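Local structure of PLP-Dependent L-Arginine Hydroxylase MppP (Streptomyces wadayamensis, 6C9B) at residues Glu176-Glu180 against His181-Leu185; His283-Ser286 against Val287-Ala291; Leu259-Ile262 against Arg263-Arg267; Leu233-Ser236 against Glu237-Leu241. The protein is a pyridoxal phosphate-dependent oxidase of L-arginine with an aminotransferase-type fold, holding the product 4-hydroxy-2-ketoarginine in this complex. All coordinates share one frame; numbering follows the deposited sequence.

Interaction 1: Glu176-Glu180 against His181-Leu185; sequences EQCAE and HGTVL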
loop_
_atom_site.group_PDB
_atom_site.type_symbol
_atom_site.label_atom_id
_atom_site.label_comp_id
_atom_site.label_asym_id
_atom_site.label_seq_id
_atom_site.Cartn_x
_atom_site.Cartn_y
_atom_site.Cartn_z
ATOM N N GLU B 176 11.358 -18.416 -23.572
ATOM C CA GLU B 176 12.450 -19.305 -23.958
ATOM C C GLU B 176 13.788 -18.571 -23.970
ATOM O O GLU B 176 14.790 -19.113 -23.499
ATOM C CB GLU B 176 12.178 -19.927 -25.320
ATOM C CG GLU B 176 11.003 -20.888 -25.330
ATOM C CD GLU B 176 10.648 -21.349 -26.730
ATOM O OE1 GLU B 176 11.281 -20.895 -27.707
ATOM O OE2 GLU B 176 9.715 -22.157 -26.862
ATOM N N GLN B 177 13.823 -17.348 -24.529
ATOM C CA GLN B 177 15.047 -16.550 -24.539
ATOM C C GLN B 177 15.529 -16.252 -23.123
ATOM O O GLN B 177 16.731 -16.379 -22.840
ATOM C CB GLN B 177 14.849 -15.240 -25.301
ATOM C CG GLN B 177 14.557 -15.359 -26.798
ATOM C CD GLN B 177 14.832 -14.068 -27.479
ATOM O OE1 GLN B 177 13.961 -13.157 -27.529
ATOM N NE2 GLN B 177 16.070 -13.921 -27.949
ATOM N N CYS B 178 14.608 -15.876 -22.219
ATOM C CA CYS B 178 14.991 -15.580 -20.843
ATOM C C CYS B 178 15.533 -16.828 -20.165
ATOM O O CYS B 178 16.545 -16.765 -19.470
ATOM C CB CYS B 178 13.812 -15.012 -20.055
ATOM S SG CYS B 178 13.442 -13.301 -20.566
ATOM N N ALA B 179 14.894 -17.978 -20.396
ATOM C CA ALA B 179 15.409 -19.231 -19.843
ATOM C C ALA B 179 16.809 -19.534 -20.353
ATOM O O ALA B 179 17.670 -20.008 -19.591
ATOM C CB ALA B 179 14.487 -20.384 -20.197
ATOM N N GLU B 180 17.018 -19.375 -21.662
ATOM C CA GLU B 180 18.321 -19.662 -22.259
ATOM C C GLU B 180 19.414 -18.789 -21.653
ATOM O O GLU B 180 20.562 -19.244 -21.498
ATOM C CB GLU B 180 18.235 -19.473 -23.784
ATOM C CG GLU B 180 19.556 -19.630 -24.558
ATOM C CD GLU B 180 20.068 -21.062 -24.606
ATOM O OE1 GLU B 180 21.213 -21.251 -25.066
ATOM O OE2 GLU B 180 19.330 -21.989 -24.211
ATOM N N HIS B 181 19.079 -17.559 -21.261
ATOM C CA HIS B 181 20.038 -16.606 -20.706
ATOM C C HIS B 181 20.016 -16.489 -19.178
ATOM O O HIS B 181 20.847 -15.764 -18.613
ATOM C CB HIS B 181 19.795 -15.217 -21.306
ATOM C CG HIS B 181 20.220 -15.104 -22.733
ATOM N ND1 HIS B 181 21.448 -14.593 -23.099
ATOM C CD2 HIS B 181 19.599 -15.462 -23.884
ATOM C CE1 HIS B 181 21.561 -14.630 -24.415
ATOM N NE2 HIS B 181 20.456 -15.155 -24.916
ATOM N N GLY B 182 19.086 -17.146 -18.490
ATOM C CA GLY B 182 19.018 -16.988 -17.049
ATOM C C GLY B 182 18.404 -15.687 -16.588
ATOM O O GLY B 182 18.589 -15.301 -15.433
ATOM N N THR B 183 17.645 -15.021 -17.457
ATOM C CA THR B 183 17.036 -13.728 -17.204
ATOM C C THR B 183 15.665 -13.906 -16.537
ATOM O O THR B 183 14.944 -14.857 -16.839
ATOM C CB THR B 183 16.861 -12.998 -18.543
ATOM O OG1 THR B 183 18.026 -13.180 -19.352
ATOM C CG2 THR B 183 16.634 -11.515 -18.357
ATOM N N VAL B 184 15.296 -12.964 -15.669
ATOM C CA VAL B 184 13.940 -12.930 -15.115
ATOM C C VAL B 184 12.999 -12.311 -16.143
ATOM O O VAL B 184 13.268 -11.223 -16.657
ATOM C CB VAL B 184 13.888 -12.118 -13.807
ATOM C CG1 VAL B 184 12.467 -12.048 -13.298
ATOM C CG2 VAL B 184 14.784 -12.727 -12.726
ATOM N N LEU B 185 11.887 -12.980 -16.429
ATOM C CA LEU B 185 10.813 -12.386 -17.229
ATOM C C LEU B 185 9.720 -11.919 -16.270
ATOM O O LEU B 185 9.161 -12.732 -15.532
ATOM C CB LEU B 185 10.253 -13.383 -18.245
ATOM C CG LEU B 185 9.110 -12.873 -19.146
ATOM C CD1 LEU B 185 9.465 -11.594 -19.821
ATOM C CD2 LEU B 185 8.803 -13.943 -20.164
#
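Cys178 and Thr183 meet across a Schellman motif, the turn that ends helix 168-181 and sends the chain into strand 184-188, so this is a local helix cap within the beta-alpha-beta unit of strand 152-156, helix 168-181 and strand 184-188. The defining bond runs from Thr183 N to Cys178 O at 2.9 Å and is bent, with an N-H...O angle of 150°. Its companion, Gly182 N to Ala179 O, is weak at 3.4 Å. Gly182 takes a positive phi of 76°, which reverses the chain, and a residue without a side chain suits that conformation. Just before it, His181 N still closes a helical turn on Gln177 O at 3.1 Å, while the imidazole swings back along the helix, its CD2 edge 3.2 Å from Gln177 O and near the ring plane. On the apolar side, Cys178 carries the contact: its CB lies 4.0 Å from Thr183 CB, and SG, set anti to the carbonyl carbon (chi1 -73°), reaches Leu185 CB at 3.9 Å. Leu185 also packs on Leu171, Leu174 and Ala175, tying the start of the strand to the helix. Backbone donors are thus met on the polar side of the cap, while Cys178 SG and Leu185 make its apolar contact; the buried Thr183 OG1 has no polar partner in the model, and Thr183 serves the cap through its backbone N-H.

Interaction 2: His283-Ser286 against Val287-Ala291; sequences HNRS and VVRRA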
loop_
_atom_site.group_PDB
_atom_site.type_symbol
_atom_site.label_atom_id
_atom_site.label_comp_id
_atom_site.label_asym_id
_atom_site.label_seq_id
_atom_site.Cartn_x
_atom_site.Cartn_y
_atom_site.Cartn_z
ATOM N N HIS B 283 -18.226 0.782 -26.284
ATOM C CA HIS B 283 -19.143 1.889 -26.511
ATOM C C HIS B 283 -18.465 3.225 -26.245
ATOM O O HIS B 283 -18.599 4.177 -27.024
ATOM C CB HIS B 283 -20.360 1.754 -25.610
ATOM C CG HIS B 283 -21.319 2.881 -25.772
ATOM N ND1 HIS B 283 -22.242 2.918 -26.791
ATOM C CD2 HIS B 283 -21.477 4.032 -25.076
ATOM C CE1 HIS B 283 -22.946 4.032 -26.706
ATOM N NE2 HIS B 283 -22.505 4.725 -25.676
ATOM N N ASN B 284 -17.737 3.314 -25.133
ATOM C CA ASN B 284 -17.113 4.578 -24.762
ATOM C C ASN B 284 -15.965 4.920 -25.701
ATOM O O ASN B 284 -15.777 6.086 -26.055
ATOM C CB ASN B 284 -16.636 4.539 -23.313
ATOM C CG ASN B 284 -17.763 4.803 -22.328
ATOM O OD1 ASN B 284 -18.890 5.047 -22.719
ATOM N ND2 ASN B 284 -17.447 4.751 -21.045
ATOM N N ARG B 285 -15.178 3.924 -26.116
ATOM C CA ARG B 285 -14.180 4.172 -27.151
ATOM C C ARG B 285 -14.824 4.729 -28.413
ATOM O O ARG B 285 -14.297 5.663 -29.034
ATOM C CB ARG B 285 -13.428 2.875 -27.451
ATOM C CG ARG B 285 -12.511 2.949 -28.649
ATOM C CD ARG B 285 -11.501 1.804 -28.614
ATOM N NE ARG B 285 -10.373 2.160 -27.761
ATOM C CZ ARG B 285 -10.105 1.650 -26.558
ATOM N NH1 ARG B 285 -9.039 2.090 -25.908
ATOM N NH2 ARG B 285 -10.834 0.679 -26.020
ATOM N N SER B 286 -15.980 4.182 -28.797
ATOM C CA SER B 286 -16.680 4.644 -29.990
ATOM C C SER B 286 -17.160 6.078 -29.838
ATOM O O SER B 286 -17.136 6.838 -30.812
ATOM C CB SER B 286 -17.865 3.731 -30.298
ATOM O OG SER B 286 -17.443 2.381 -30.355
ATOM N N VAL B 287 -17.642 6.473 -28.653
ATOM C CA VAL B 287 -18.116 7.856 -28.559
ATOM C C VAL B 287 -16.937 8.806 -28.662
ATOM O O VAL B 287 -17.050 9.871 -29.278
ATOM C CB VAL B 287 -18.975 8.147 -27.299
ATOM C CG1 VAL B 287 -19.454 6.908 -26.585
ATOM C CG2 VAL B 287 -18.307 9.121 -26.348
ATOM N N VAL B 288 -15.775 8.420 -28.107
ATOM C CA VAL B 288 -14.594 9.278 -28.211
ATOM C C VAL B 288 -14.181 9.439 -29.666
ATOM O O VAL B 288 -13.898 10.550 -30.122
ATOM C CB VAL B 288 -13.432 8.730 -27.365
ATOM C CG1 VAL B 288 -12.176 9.547 -27.611
ATOM C CG2 VAL B 288 -13.801 8.740 -25.903
ATOM N N ARG B 289 -14.109 8.329 -30.410
ATOM C CA ARG B 289 -13.613 8.399 -31.781
ATOM C C ARG B 289 -14.612 9.104 -32.688
ATOM O O ARG B 289 -14.217 9.896 -33.548
ATOM C CB ARG B 289 -13.277 6.994 -32.286
ATOM C CG ARG B 289 -12.101 6.390 -31.521
ATOM C CD ARG B 289 -11.621 5.082 -32.058
ATOM N NE ARG B 289 -10.453 4.635 -31.304
ATOM C CZ ARG B 289 -9.824 3.486 -31.513
ATOM N NH1 ARG B 289 -10.244 2.647 -32.455
ATOM N NH2 ARG B 289 -8.775 3.184 -30.787
ATOM N N ARG B 290 -15.909 8.896 -32.446
ATOM C CA ARG B 290 -16.941 9.609 -33.199
ATOM C C ARG B 290 -16.890 11.114 -32.933
ATOM O O ARG B 290 -17.145 11.918 -33.838
ATOM C CB ARG B 290 -18.315 9.034 -32.830
ATOM C CG ARG B 290 -19.515 9.632 -33.554
ATOM C CD ARG B 290 -20.804 8.895 -33.171
ATOM N NE ARG B 290 -20.631 7.442 -33.234
ATOM C CZ ARG B 290 -20.638 6.610 -32.192
ATOM N NH1 ARG B 290 -20.844 7.050 -30.955
ATOM N NH2 ARG B 290 -20.456 5.313 -32.396
ATOM N N ALA B 291 -16.599 11.520 -31.695
ATOM C CA ALA B 291 -16.607 12.943 -31.364
ATOM C C ALA B 291 -15.430 13.673 -32.000
ATOM O O ALA B 291 -15.544 14.845 -32.374
ATOM C CB ALA B 291 -16.589 13.130 -29.850
#
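The guanidinium of Arg289 has the CD methylene of Arg285 over the centre of one face, CD standing 3.7 Å from Arg289 CZ, while the guanidinium of Arg290 carries Ser286 O above one face, displaced toward the rim, with Arg290 NH1 3.7 Å from that oxygen. Arg285 and Arg289, four residues apart on one helix, run side by side in the same direction, yet their flat ends are turned 71° to each other. Arg289 leaves CB with CG anti to the carbonyl carbon and stays extended to NE. Arg285 runs out to CD nearly extended, which lays CD over the Arg289 plane; the bend at chi3 (-83°) then sets the direction of NE, which lies over the same group. The two charges come close, Arg285 NE to Arg289 NH2 3.6 Å, and both are answered by one carboxylate, for each NE forms a salt bridge with Glu310; that shared anion probably offsets the like charge. Helical bonds run beneath, Arg289 N to Arg285 O at 3.0 Å and Arg290 N to Ser286 O at 2.9 Å, while CG of Arg289 rests 3.4 Å from Arg285 O. Ser286 turns its hydroxyl back to Leu282 O. In the fold this is the C-terminal end of helix 256-291: Asn284 binds Thr359, Val287 and Ala291 lean on helix 359-372, and the arginine pair reaches strand 309-314 through Glu310.

Interaction 3: Leu259-Ile262 against Arg263-Arg267; sequences LALI and REFSR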
loop_
_atom_site.group_PDB
_atom_site.type_symbol
_atom_site.label_atom_id
_atom_site.label_comp_id
_atom_site.label_asym_id
_atom_site.label_seq_id
_atom_site.Cartn_x
_atom_site.Cartn_y
_atom_site.Cartn_z
ATOM N N LEU B 259 -10.565 -9.133 -0.189
ATOM C CA LEU B 259 -10.482 -10.402 -0.901
ATOM C C LEU B 259 -11.872 -10.967 -1.164
ATOM O O LEU B 259 -12.151 -11.499 -2.247
ATOM C CB LEU B 259 -9.644 -11.380 -0.084
ATOM C CG LEU B 259 -8.168 -11.014 0.051
ATOM C CD1 LEU B 259 -7.526 -11.814 1.149
ATOM C CD2 LEU B 259 -7.467 -11.212 -1.279
ATOM N N ALA B 260 -12.765 -10.837 -0.185
ATOM C CA ALA B 260 -14.151 -11.251 -0.404
ATOM C C ALA B 260 -14.783 -10.441 -1.529
ATOM O O ALA B 260 -15.489 -10.987 -2.382
ATOM C CB ALA B 260 -14.956 -11.100 0.885
ATOM N N LEU B 261 -14.528 -9.134 -1.560
ATOM C CA LEU B 261 -15.064 -8.318 -2.642
ATOM C C LEU B 261 -14.523 -8.763 -3.993
ATOM O O LEU B 261 -15.273 -8.829 -4.974
ATOM C CB LEU B 261 -14.755 -6.837 -2.393
ATOM C CG LEU B 261 -15.648 -6.107 -1.407
ATOM C CD1 LEU B 261 -15.076 -4.738 -1.107
ATOM C CD2 LEU B 261 -17.045 -5.964 -2.014
ATOM N N ILE B 262 -13.223 -9.058 -4.070
ATOM C CA ILE B 262 -12.640 -9.507 -5.328
ATOM C C ILE B 262 -13.298 -10.803 -5.771
ATOM O O ILE B 262 -13.585 -11.013 -6.960
ATOM C CB ILE B 262 -11.127 -9.683 -5.159
ATOM C CG1 ILE B 262 -10.466 -8.318 -5.003
ATOM C CG2 ILE B 262 -10.543 -10.461 -6.349
ATOM C CD1 ILE B 262 -9.019 -8.392 -4.550
ATOM N N ARG B 263 -13.524 -11.701 -4.820
ATOM C CA ARG B 263 -14.199 -12.954 -5.132
ATOM C C ARG B 263 -15.579 -12.694 -5.725
ATOM O O ARG B 263 -15.952 -13.284 -6.742
ATOM C CB ARG B 263 -14.311 -13.797 -3.862
ATOM C CG ARG B 263 -14.953 -15.173 -4.039
ATOM C CD ARG B 263 -15.239 -15.770 -2.683
ATOM N NE ARG B 263 -16.298 -15.024 -1.993
ATOM C CZ ARG B 263 -16.484 -15.026 -0.680
ATOM N NH1 ARG B 263 -15.716 -15.752 0.116
ATOM N NH2 ARG B 263 -17.453 -14.296 -0.157
ATOM N N GLU B 264 -16.362 -11.811 -5.091
ATOM C CA GLU B 264 -17.732 -11.576 -5.545
ATOM C C GLU B 264 -17.767 -10.847 -6.882
ATOM O O GLU B 264 -18.568 -11.194 -7.760
ATOM C CB GLU B 264 -18.505 -10.798 -4.487
ATOM C CG GLU B 264 -18.656 -11.545 -3.183
ATOM C CD GLU B 264 -19.318 -12.897 -3.373
ATOM O OE1 GLU B 264 -20.362 -12.973 -4.061
ATOM O OE2 GLU B 264 -18.767 -13.894 -2.865
ATOM N N PHE B 265 -16.916 -9.838 -7.062
ATOM C CA PHE B 265 -16.889 -9.124 -8.336
ATOM C C PHE B 265 -16.421 -10.044 -9.460
ATOM O O PHE B 265 -16.914 -9.952 -10.594
ATOM C CB PHE B 265 -15.992 -7.876 -8.234
ATOM C CG PHE B 265 -16.744 -6.628 -7.810
ATOM C CD1 PHE B 265 -17.146 -6.453 -6.494
ATOM C CD2 PHE B 265 -17.064 -5.655 -8.738
ATOM C CE1 PHE B 265 -17.872 -5.314 -6.118
ATOM C CE2 PHE B 265 -17.783 -4.512 -8.368
ATOM C CZ PHE B 265 -18.179 -4.349 -7.067
ATOM N N SER B 266 -15.479 -10.944 -9.151
ATOM C CA SER B 266 -15.010 -11.907 -10.137
ATOM C C SER B 266 -16.114 -12.869 -10.529
ATOM O O SER B 266 -16.248 -13.211 -11.702
ATOM C CB SER B 266 -13.819 -12.696 -9.595
ATOM O OG SER B 266 -12.681 -11.879 -9.471
ATOM N N ARG B 267 -16.921 -13.312 -9.561
ATOM C CA ARG B 267 -18.006 -14.231 -9.894
ATOM C C ARG B 267 -19.082 -13.543 -10.729
ATOM O O ARG B 267 -19.645 -14.144 -11.651
ATOM C CB ARG B 267 -18.581 -14.825 -8.606
ATOM C CG ARG B 267 -17.579 -15.773 -7.934
ATOM C CD ARG B 267 -18.030 -16.306 -6.577
ATOM N NE ARG B 267 -17.108 -17.345 -6.099
ATOM C CZ ARG B 267 -17.159 -17.908 -4.894
ATOM N NH1 ARG B 267 -18.088 -17.542 -4.020
ATOM N NH2 ARG B 267 -16.274 -18.837 -4.563
#
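Ile262 O is held twice by Ser266, by its backbone N at 2.9 Å and by its hydroxyl OG at 2.8 Å, the two donors arriving from opposite faces of the carbonyl plane. The hydroxyl folds back along the helix because OG stands anti to the carbonyl carbon (chi1 -69°), so the polar tip of Ser266 is satisfied within the helix. One step earlier, Phe265 N meets Leu261 O at 2.8 Å in an almost straight bond of 172°, and the edge of the Phe265 ring passes the same oxygen, CD1 3.4 Å from it. On another side of the helix, Arg263 grips Glu264 side-on, NE at 2.9 Å and NH2 at 3.0 Å both reaching the single atom OE2. Arg267 NH1 adds a long ion pair to the same OE2, extending a salt-bridge network of the three residues. Ala260 CB lies over one face of the Arg263 guanidinium, toward its rim, and Arg263 CG in turn sits over the centre of the Arg267 guanidinium. Arg263 NH1 also forms salt bridges with Glu51 and Glu63. This turn of helix 256-291 is wedged among three other helices: Leu261 packs on 36-43 and 45-54, Leu259 and Ser266 on 57-71, while Ile262 touches the loops at Thr219 and Ala230.

Interaction 4: Leu233-Ser236 against Glu237-Leu241; sequences LVFS and EDIGL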
loop_
_atom_site.group_PDB
_atom_site.type_symbol
_atom_site.label_atom_id
_atom_site.label_comp_id
_atom_site.label_asym_id
_atom_site.label_seq_id
_atom_site.Cartn_x
_atom_site.Cartn_y
_atom_site.Cartn_z
ATOM N N LEU B 233 1.185 -10.700 -6.627
ATOM C CA LEU B 233 2.573 -10.928 -7.025
ATOM C C LEU B 233 2.788 -12.429 -7.064
ATOM O O LEU B 233 2.745 -13.096 -6.023
ATOM C CB LEU B 233 3.518 -10.229 -6.049
ATOM C CG LEU B 233 5.016 -10.193 -6.325
ATOM C CD1 LEU B 233 5.328 -9.707 -7.661
ATOM C CD2 LEU B 233 5.710 -9.316 -5.256
ATOM N N VAL B 234 2.930 -12.965 -8.279
ATOM C CA VAL B 234 3.066 -14.391 -8.528
ATOM C C VAL B 234 4.478 -14.636 -9.040
ATOM O O VAL B 234 4.956 -13.888 -9.895
ATOM C CB VAL B 234 2.024 -14.887 -9.556
ATOM C CG1 VAL B 234 1.933 -16.393 -9.522
ATOM C CG2 VAL B 234 0.634 -14.255 -9.340
ATOM N N PHE B 235 5.167 -15.648 -8.497
ATOM C CA PHE B 235 6.568 -15.866 -8.853
ATOM C C PHE B 235 6.840 -17.355 -9.046
ATOM O O PHE B 235 6.198 -18.210 -8.434
ATOM C CB PHE B 235 7.499 -15.281 -7.780
ATOM C CG PHE B 235 7.218 -15.809 -6.399
ATOM C CD1 PHE B 235 6.255 -15.201 -5.588
ATOM C CD2 PHE B 235 7.870 -16.931 -5.921
ATOM C CE1 PHE B 235 5.988 -15.700 -4.344
ATOM C CE2 PHE B 235 7.587 -17.432 -4.664
ATOM C CZ PHE B 235 6.651 -16.819 -3.878
ATOM N N SER B 236 7.787 -17.643 -9.928
ATOM C CA SER B 236 8.266 -19.003 -10.131
ATOM C C SER B 236 9.002 -19.488 -8.888
ATOM O O SER B 236 9.550 -18.701 -8.112
ATOM C CB SER B 236 9.177 -19.054 -11.361
ATOM O OG SER B 236 10.365 -18.280 -11.210
ATOM N N GLU B 237 9.006 -20.812 -8.697
ATOM C CA GLU B 237 9.642 -21.364 -7.504
ATOM C C GLU B 237 11.127 -21.042 -7.470
ATOM O O GLU B 237 11.702 -20.867 -6.392
ATOM C CB GLU B 237 9.439 -22.876 -7.437
ATOM C CG GLU B 237 8.003 -23.333 -7.441
ATOM C CD GLU B 237 7.861 -24.762 -6.945
ATOM O OE1 GLU B 237 7.052 -24.996 -6.020
ATOM O OE2 GLU B 237 8.575 -25.646 -7.469
ATOM N N ASP B 238 11.762 -20.961 -8.634
ATOM C CA ASP B 238 13.179 -20.659 -8.736
ATOM C C ASP B 238 13.461 -19.174 -8.961
ATOM O O ASP B 238 14.514 -18.832 -9.507
ATOM C CB ASP B 238 13.793 -21.472 -9.879
ATOM C CG ASP B 238 13.190 -21.120 -11.252
ATOM O OD1 ASP B 238 12.202 -20.337 -11.323
ATOM O OD2 ASP B 238 13.722 -21.625 -12.267
ATOM N N ILE B 239 12.559 -18.275 -8.552
ATOM C CA ILE B 239 12.725 -16.873 -8.930
ATOM C C ILE B 239 14.089 -16.353 -8.482
ATOM O O ILE B 239 14.733 -15.576 -9.194
ATOM C CB ILE B 239 11.549 -16.038 -8.380
ATOM C CG1 ILE B 239 11.667 -14.570 -8.775
ATOM C CG2 ILE B 239 11.481 -16.086 -6.871
ATOM C CD1 ILE B 239 11.804 -14.313 -10.257
ATOM N N GLY B 240 14.555 -16.776 -7.308
ATOM C CA GLY B 240 15.880 -16.398 -6.840
ATOM C C GLY B 240 16.047 -14.933 -6.508
ATOM O O GLY B 240 17.161 -14.403 -6.567
ATOM N N LEU B 241 14.964 -14.266 -6.162
ATOM C CA LEU B 241 14.918 -12.910 -5.663
ATOM C C LEU B 241 14.215 -12.925 -4.318
ATOM O O LEU B 241 13.307 -13.735 -4.121
ATOM C CB LEU B 241 14.125 -11.982 -6.590
ATOM C CG LEU B 241 14.520 -11.960 -8.060
ATOM C CD1 LEU B 241 13.447 -11.198 -8.842
ATOM C CD2 LEU B 241 15.873 -11.328 -8.259
#
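From its CB, Ile239, the last residue of a turn, leans back over the first, CB standing 3.3 Å from Ser236 O. CG2 stays close to the same oxygen and then meets the Phe235 ring, 3.8 Å from its CD2, the two side chains crossing at about a right angle. CG1 leaves anti to the backbone N (chi1 -179°), and the side chain also rests on Val214 of strand 212-218. The motif is a type I beta turn from Ser236 to Ile239, following strand 231-235, which runs antiparallel to both its neighbours in the seven-stranded mixed sheet. Its closing bond, Ile239 N to Ser236 O, is 3.1 Å long and bent to 140°, with the N well above the carbonyl plane. A second brace spans the turn: Ser236 OG, set between its own backbone N and carbonyl carbon (chi1 64°), donates to Asp238 OD1 at 2.8 Å and meets it nearly along its C-O axis. The same hydroxyl is also hydrogen-bonded to Trp213 N of the adjoining strand, so one oxygen links turn and sheet. Phe235 packs on Val243 and Glu244 of helix 243-250, and its carbonyl O is bound by Arg83 NH2.

In the fold
Interactions 1 and 4 both reach the seven-stranded sheet, on strands separated by 212-218, with centres 13 Å apart, and they touch where Val184 CG1 lies 3.8 Å from Ile239 CD1. Arg212 spans the same pair, NH1 binding Gly182 O of interaction 1 and NH2 binding Ile239 O of interaction 4. Interactions 2 and 3 occupy one long helix, 256-291, with centres 30 Å apart and nearest atoms about 16 Å apart. Interactions 1 and 2 lie on opposite sides of the chain's centre, 41 Å between centres. None belongs to the product pocket; the Arg285 side chain of interaction 2 comes to about 12 Å from the bound 4-hydroxy-2-ketoarginine.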